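Local coordinates for hypothetical protein aq_1956 (Aquifex aeolicus, PDB 2YVT) that is of unknown function but is probably a metal-dependent phosphoesterase of the calcineurin superfamily, at residues Arg175-Val189 / Pro213-Glu226. Sequence-based numbering, arbitrary orientation.
Sequences RLVTIFYTPPIGEFV and PEVAIVGHVGKGHE
Strands 175-180 and 215-218 run parallel, V177 beside V215 and I179 beside I217, with axes 4.7 Å apart and 17° between their directions; helix 202-211 lies between them in sequence, making a beta-alpha-beta unit of one sheet of the calcineurin-like fold. T178 N donates to V215 O, I217 N to T178 O (2.8 Å) and F180 N to I217 O, the ladder expected of parallel strands.

At its start, the flank of the R175 guanidinium meets the E214 carboxylate. R175 NE reaches E214 OE1 (2.9 Å) and R175 NH2 reaches E214 OE2 (2.8 Å), each oxygen using its syn lone pair, with guanidinium and carboxylate nearly coplanar; E133 pairs with R175 NH1. On the sheet face carrying T178 and A216, P213 CB packs on T178 CG2 (3.7 Å). Farther on, V218 CG2 abuts P183 CB (3.6 Å), while V233 and N235 of strand 231-235 also touch V218. Farther along the chain, H220 CB sits over one face of the Y181 ring in a CH-pi contact, 3.9 Å from its centroid; K98 binds the phenol oxygen.

E226 then gathers the loop amides. Its CG lies between backbone N and carbonyl carbon (chi1 66°), and the chain beyond extends toward 187-189. E187 N meets E226 OE1 on the syn side, whereas E226 OE2 takes both F188 N and V189 N. A glutamine here would probably weaken this grip by losing the negative charge and one carboxylate acceptor, leaving an amide N-H without its mate. At E226 OE2, F188 N arrives 15° out of the carboxylate plane and V189 N nearly in line with the C-O bond at 2.9 Å.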
loop_
_atom_site.group_PDB
_atom_site.type_symbol
_atom_site.label_atom_id
_atom_site.label_comp_id
_atom_site.label_asym_id
_atom_site.label_seq_id
_atom_site.Cartn_x
_atom_site.Cartn_y
_atom_site.Cartn_z
ATOM N N ARG A 175 -2.348 6.494 -18.829
ATOM C CA ARG A 175 -3.418 6.235 -17.878
ATOM C C ARG A 175 -2.789 6.046 -16.496
ATOM O O ARG A 175 -1.851 5.269 -16.335
ATOM C CB ARG A 175 -4.226 5.006 -18.291
ATOM C CG ARG A 175 -4.905 5.162 -19.646
ATOM C CD ARG A 175 -5.408 3.843 -20.169
ATOM N NE ARG A 175 -6.457 3.298 -19.312
ATOM C CZ ARG A 175 -7.031 2.112 -19.485
ATOM N NH1 ARG A 175 -6.665 1.334 -20.497
ATOM N NH2 ARG A 175 -7.971 1.707 -18.641
ATOM N N LEU A 176 -3.301 6.772 -15.513
ATOM C CA LEU A 176 -2.657 6.845 -14.214
ATOM C C LEU A 176 -3.342 5.942 -13.196
ATOM O O LEU A 176 -4.556 6.035 -12.991
ATOM C CB LEU A 176 -2.658 8.296 -13.725
ATOM C CG LEU A 176 -1.906 8.645 -12.451
ATOM C CD1 LEU A 176 -0.453 8.255 -12.624
ATOM C CD2 LEU A 176 -2.048 10.134 -12.158
ATOM N N VAL A 177 -2.550 5.079 -12.563
ATOM C CA VAL A 177 -3.017 4.261 -11.446
ATOM C C VAL A 177 -2.200 4.662 -10.226
ATOM O O VAL A 177 -0.969 4.606 -10.260
ATOM C CB VAL A 177 -2.852 2.749 -11.718
ATOM C CG1 VAL A 177 -3.233 1.917 -10.482
ATOM C CG2 VAL A 177 -3.689 2.322 -12.933
ATOM N N THR A 178 -2.881 5.088 -9.165
ATOM C CA THR A 178 -2.190 5.486 -7.929
ATOM C C THR A 178 -2.477 4.464 -6.843
ATOM O O THR A 178 -3.582 3.927 -6.758
ATOM C CB THR A 178 -2.606 6.891 -7.444
ATOM O OG1 THR A 178 -4.024 6.929 -7.259
ATOM C CG2 THR A 178 -2.202 7.968 -8.467
ATOM N N ILE A 179 -1.465 4.170 -6.040
ATOM C CA ILE A 179 -1.588 3.204 -4.960
ATOM C C ILE A 179 -1.110 3.873 -3.688
ATOM O O ILE A 179 0.037 4.316 -3.618
ATOM C CB ILE A 179 -0.753 1.927 -5.224
ATOM C CG1 ILE A 179 -1.056 1.355 -6.618
ATOM C CG2 ILE A 179 -1.022 0.875 -4.136
ATOM C CD1 ILE A 179 -0.127 0.242 -7.052
ATOM N N PHE A 180 -2.000 3.958 -2.699
ATOM C CA PHE A 180 -1.698 4.610 -1.424
ATOM C C PHE A 180 -2.041 3.669 -0.293
ATOM O O PHE A 180 -3.026 2.940 -0.373
ATOM C CB PHE A 180 -2.542 5.883 -1.230
ATOM C CG PHE A 180 -2.410 6.886 -2.338
ATOM C CD1 PHE A 180 -1.190 7.499 -2.609
ATOM C CD2 PHE A 180 -3.519 7.224 -3.105
ATOM C CE1 PHE A 180 -1.076 8.433 -3.648
ATOM C CE2 PHE A 180 -3.421 8.155 -4.134
ATOM C CZ PHE A 180 -2.199 8.762 -4.404
ATOM N N TYR A 181 -1.247 3.692 0.776
ATOM C CA TYR A 181 -1.678 3.031 1.998
ATOM C C TYR A 181 -2.939 3.720 2.541
ATOM O O TYR A 181 -3.903 3.068 2.934
ATOM C CB TYR A 181 -0.557 3.034 3.044
ATOM C CG TYR A 181 -1.013 2.562 4.398
ATOM C CD1 TYR A 181 -1.318 1.218 4.622
ATOM C CD2 TYR A 181 -1.145 3.460 5.462
ATOM C CE1 TYR A 181 -1.737 0.775 5.879
ATOM C CE2 TYR A 181 -1.552 3.030 6.724
ATOM C CZ TYR A 181 -1.852 1.690 6.925
ATOM O OH TYR A 181 -2.266 1.266 8.160
ATOM N N THR A 182 -2.918 5.050 2.551
ATOM C CA THR A 182 -4.002 5.832 3.134
ATOM C C THR A 182 -5.127 6.065 2.125
ATOM O O THR A 182 -4.871 6.545 1.017
ATOM C CB THR A 182 -3.475 7.176 3.644
ATOM O OG1 THR A 182 -2.413 6.941 4.560
ATOM C CG2 THR A 182 -4.570 7.962 4.350
ATOM N N PRO A 183 -6.373 5.718 2.505
ATOM C CA PRO A 183 -7.500 5.989 1.622
ATOM C C PRO A 183 -8.029 7.418 1.765
ATOM O O PRO A 183 -7.782 8.074 2.784
ATOM C CB PRO A 183 -8.566 4.999 2.107
ATOM C CG PRO A 183 -8.308 4.872 3.582
ATOM C CD PRO A 183 -6.797 5.037 3.749
ATOM N N PRO A 184 -8.764 7.890 0.751
ATOM C CA PRO A 184 -9.458 9.164 0.893
ATOM C C PRO A 184 -10.701 9.003 1.751
ATOM O O PRO A 184 -11.163 7.879 1.973
ATOM C CB PRO A 184 -9.892 9.474 -0.537
ATOM C CG PRO A 184 -10.127 8.118 -1.143
ATOM C CD PRO A 184 -9.036 7.257 -0.553
ATOM N N ILE A 185 -11.250 10.127 2.206
ATOM C CA ILE A 185 -12.575 10.146 2.825
ATOM C C ILE A 185 -13.619 9.715 1.791
ATOM O O ILE A 185 -13.715 10.298 0.710
ATOM C CB ILE A 185 -12.933 11.561 3.358
ATOM C CG1 ILE A 185 -11.814 12.137 4.244
ATOM C CG2 ILE A 185 -14.289 11.541 4.072
ATOM C CD1 ILE A 185 -11.501 11.343 5.504
ATOM N N GLY A 186 -14.385 8.682 2.126
ATOM C CA GLY A 186 -15.416 8.171 1.236
ATOM C C GLY A 186 -16.500 7.451 2.008
ATOM O O GLY A 186 -16.367 7.207 3.210
ATOM N N GLU A 187 -17.575 7.100 1.316
ATOM C CA GLU A 187 -18.686 6.404 1.965
ATOM C C GLU A 187 -18.265 5.030 2.487
ATOM O O GLU A 187 -18.694 4.602 3.568
ATOM C CB GLU A 187 -19.856 6.273 0.991
ATOM C CG GLU A 187 -21.118 5.688 1.613
ATOM C CD GLU A 187 -22.309 5.695 0.676
ATOM O OE1 GLU A 187 -22.189 6.196 -0.463
ATOM O OE2 GLU A 187 -23.383 5.195 1.091
ATOM N N PHE A 188 -17.410 4.353 1.718
ATOM C CA PHE A 188 -17.031 2.974 2.001
ATOM C C PHE A 188 -15.525 2.792 2.122
ATOM O O PHE A 188 -15.049 1.991 2.930
ATOM C CB PHE A 188 -17.543 2.049 0.893
ATOM C CG PHE A 188 -19.035 2.109 0.686
ATOM C CD1 PHE A 188 -19.897 1.552 1.619
ATOM C CD2 PHE A 188 -19.566 2.716 -0.444
ATOM C CE1 PHE A 188 -21.280 1.609 1.433
ATOM C CE2 PHE A 188 -20.953 2.773 -0.642
ATOM C CZ PHE A 188 -21.798 2.220 0.300
ATOM N N VAL A 189 -14.777 3.524 1.303
ATOM C CA VAL A 189 -13.357 3.214 1.125
ATOM C C VAL A 189 -12.471 3.544 2.329
ATOM O O VAL A 189 -11.318 3.117 2.377
ATOM C CB VAL A 189 -12.772 3.829 -0.174
ATOM C CG1 VAL A 189 -13.463 3.231 -1.400
ATOM C CG2 VAL A 189 -12.868 5.358 -0.155
ATOM N N PRO A 213 -6.238 10.729 -11.100
ATOM C CA PRO A 213 -5.888 9.416 -11.627
ATOM C C PRO A 213 -7.129 8.656 -12.079
ATOM O O PRO A 213 -8.239 8.946 -11.627
ATOM C CB PRO A 213 -5.255 8.707 -10.424
ATOM C CG PRO A 213 -5.828 9.383 -9.229
ATOM C CD PRO A 213 -6.134 10.794 -9.628
ATOM N N GLU A 214 -6.945 7.692 -12.971
ATOM C CA GLU A 214 -8.072 6.861 -13.408
ATOM C C GLU A 214 -8.560 5.961 -12.276
ATOM O O GLU A 214 -9.762 5.807 -12.062
ATOM C CB GLU A 214 -7.659 5.996 -14.588
ATOM C CG GLU A 214 -8.827 5.316 -15.279
ATOM C CD GLU A 214 -8.390 4.504 -16.473
ATOM O OE1 GLU A 214 -7.488 4.957 -17.200
ATOM O OE2 GLU A 214 -8.941 3.410 -16.680
ATOM N N VAL A 215 -7.606 5.369 -11.564
ATOM C CA VAL A 215 -7.895 4.407 -10.503
ATOM C C VAL A 215 -6.960 4.688 -9.332
ATOM O O VAL A 215 -5.791 5.054 -9.519
ATOM C CB VAL A 215 -7.685 2.946 -10.988
ATOM C CG1 VAL A 215 -7.922 1.934 -9.860
ATOM C CG2 VAL A 215 -8.582 2.633 -12.187
ATOM N N ALA A 216 -7.492 4.550 -8.125
ATOM C CA ALA A 216 -6.669 4.576 -6.925
ATOM C C ALA A 216 -6.935 3.312 -6.117
ATOM O O ALA A 216 -8.086 2.981 -5.839
ATOM C CB ALA A 216 -6.950 5.829 -6.094
ATOM N N ILE A 217 -5.867 2.601 -5.770
ATOM C CA ILE A 217 -5.964 1.406 -4.928
ATOM C C ILE A 217 -5.431 1.796 -3.553
ATOM O O ILE A 217 -4.350 2.356 -3.447
ATOM C CB ILE A 217 -5.158 0.229 -5.524
ATOM C CG1 ILE A 217 -5.707 -0.144 -6.912
ATOM C CG2 ILE A 217 -5.178 -0.967 -4.567
ATOM C CD1 ILE A 217 -4.807 -1.066 -7.726
ATOM N N VAL A 218 -6.211 1.537 -2.507
ATOM C CA VAL A 218 -5.912 2.098 -1.184
ATOM C C VAL A 218 -6.022 1.055 -0.070
ATOM O O VAL A 218 -6.638 0.005 -0.263
ATOM C CB VAL A 218 -6.796 3.349 -0.875
ATOM C CG1 VAL A 218 -6.500 4.500 -1.885
ATOM C CG2 VAL A 218 -8.277 2.982 -0.886
ATOM N N GLY A 219 -5.437 1.355 1.090
ATOM C CA GLY A 219 -5.340 0.386 2.186
ATOM C C GLY A 219 -5.856 0.872 3.534
ATOM O O GLY A 219 -6.977 1.375 3.641
ATOM N N HIS A 220 -5.027 0.722 4.568
ATOM C CA HIS A 220 -5.389 1.122 5.934
ATOM C C HIS A 220 -6.771 0.545 6.285
ATOM O O HIS A 220 -7.011 -0.646 6.055
ATOM C CB HIS A 220 -5.282 2.654 6.096
ATOM C CG HIS A 220 -5.282 3.137 7.516
ATOM N ND1 HIS A 220 -4.938 2.346 8.593
ATOM C CD2 HIS A 220 -5.561 4.360 8.025
ATOM C CE1 HIS A 220 -5.016 3.061 9.705
ATOM N NE2 HIS A 220 -5.384 4.290 9.384
ATOM N N VAL A 221 -7.679 1.374 6.797
ATOM C CA VAL A 221 -9.022 0.927 7.149
ATOM C C VAL A 221 -10.001 1.254 6.028
ATOM O O VAL A 221 -10.014 2.377 5.506
ATOM C CB VAL A 221 -9.490 1.585 8.476
ATOM C CG1 VAL A 221 -10.992 1.368 8.705
ATOM C CG2 VAL A 221 -8.675 1.041 9.635
ATOM N N GLY A 222 -10.809 0.265 5.649
ATOM C CA GLY A 222 -11.866 0.468 4.664
ATOM C C GLY A 222 -12.068 -0.729 3.756
ATOM O O GLY A 222 -11.246 -1.654 3.721
ATOM N N LYS A 223 -13.173 -0.704 3.017
ATOM C CA LYS A 223 -13.500 -1.753 2.052
ATOM C C LYS A 223 -14.585 -1.244 1.136
ATOM O O LYS A 223 -15.645 -0.814 1.596
ATOM C CB LYS A 223 -13.992 -3.036 2.737
ATOM C CG LYS A 223 -14.374 -4.142 1.738
ATOM C CD LYS A 223 -14.833 -5.410 2.440
ATOM C CE LYS A 223 -16.104 -5.183 3.248
ATOM N NZ LYS A 223 -17.314 -4.997 2.394
ATOM N N GLY A 224 -14.333 -1.314 -0.163
ATOM C CA GLY A 224 -15.351 -0.927 -1.126
ATOM C C GLY A 224 -14.757 -0.333 -2.370
ATOM O O GLY A 224 -13.540 -0.322 -2.553
ATOM N N HIS A 225 -15.638 0.150 -3.233
ATOM C CA HIS A 225 -15.214 0.910 -4.394
ATOM C C HIS A 225 -16.233 2.006 -4.641
ATOM O O HIS A 225 -17.446 1.811 -4.451
ATOM C CB HIS A 225 -15.012 0.012 -5.621
ATOM C CG HIS A 225 -16.274 -0.590 -6.146
ATOM N ND1 HIS A 225 -16.842 -1.722 -5.604
ATOM C CD2 HIS A 225 -17.089 -0.207 -7.158
ATOM C CE1 HIS A 225 -17.948 -2.017 -6.264
ATOM N NE2 HIS A 225 -18.123 -1.110 -7.208
ATOM N N GLU A 226 -15.728 3.170 -5.031
ATOM C CA GLU A 226 -16.581 4.329 -5.264
ATOM C C GLU A 226 -15.807 5.401 -6.004
ATOM O O GLU A 226 -14.568 5.370 -6.048
ATOM C CB GLU A 226 -17.104 4.895 -3.937
ATOM C CG GLU A 226 -16.030 5.482 -3.022
ATOM C CD GLU A 226 -16.569 5.779 -1.641
ATOM O OE1 GLU A 226 -17.286 6.797 -1.492
ATOM O OE2 GLU A 226 -16.291 4.989 -0.713
HETATM O O HOH W 1 -20.239 6.542 -2.460
#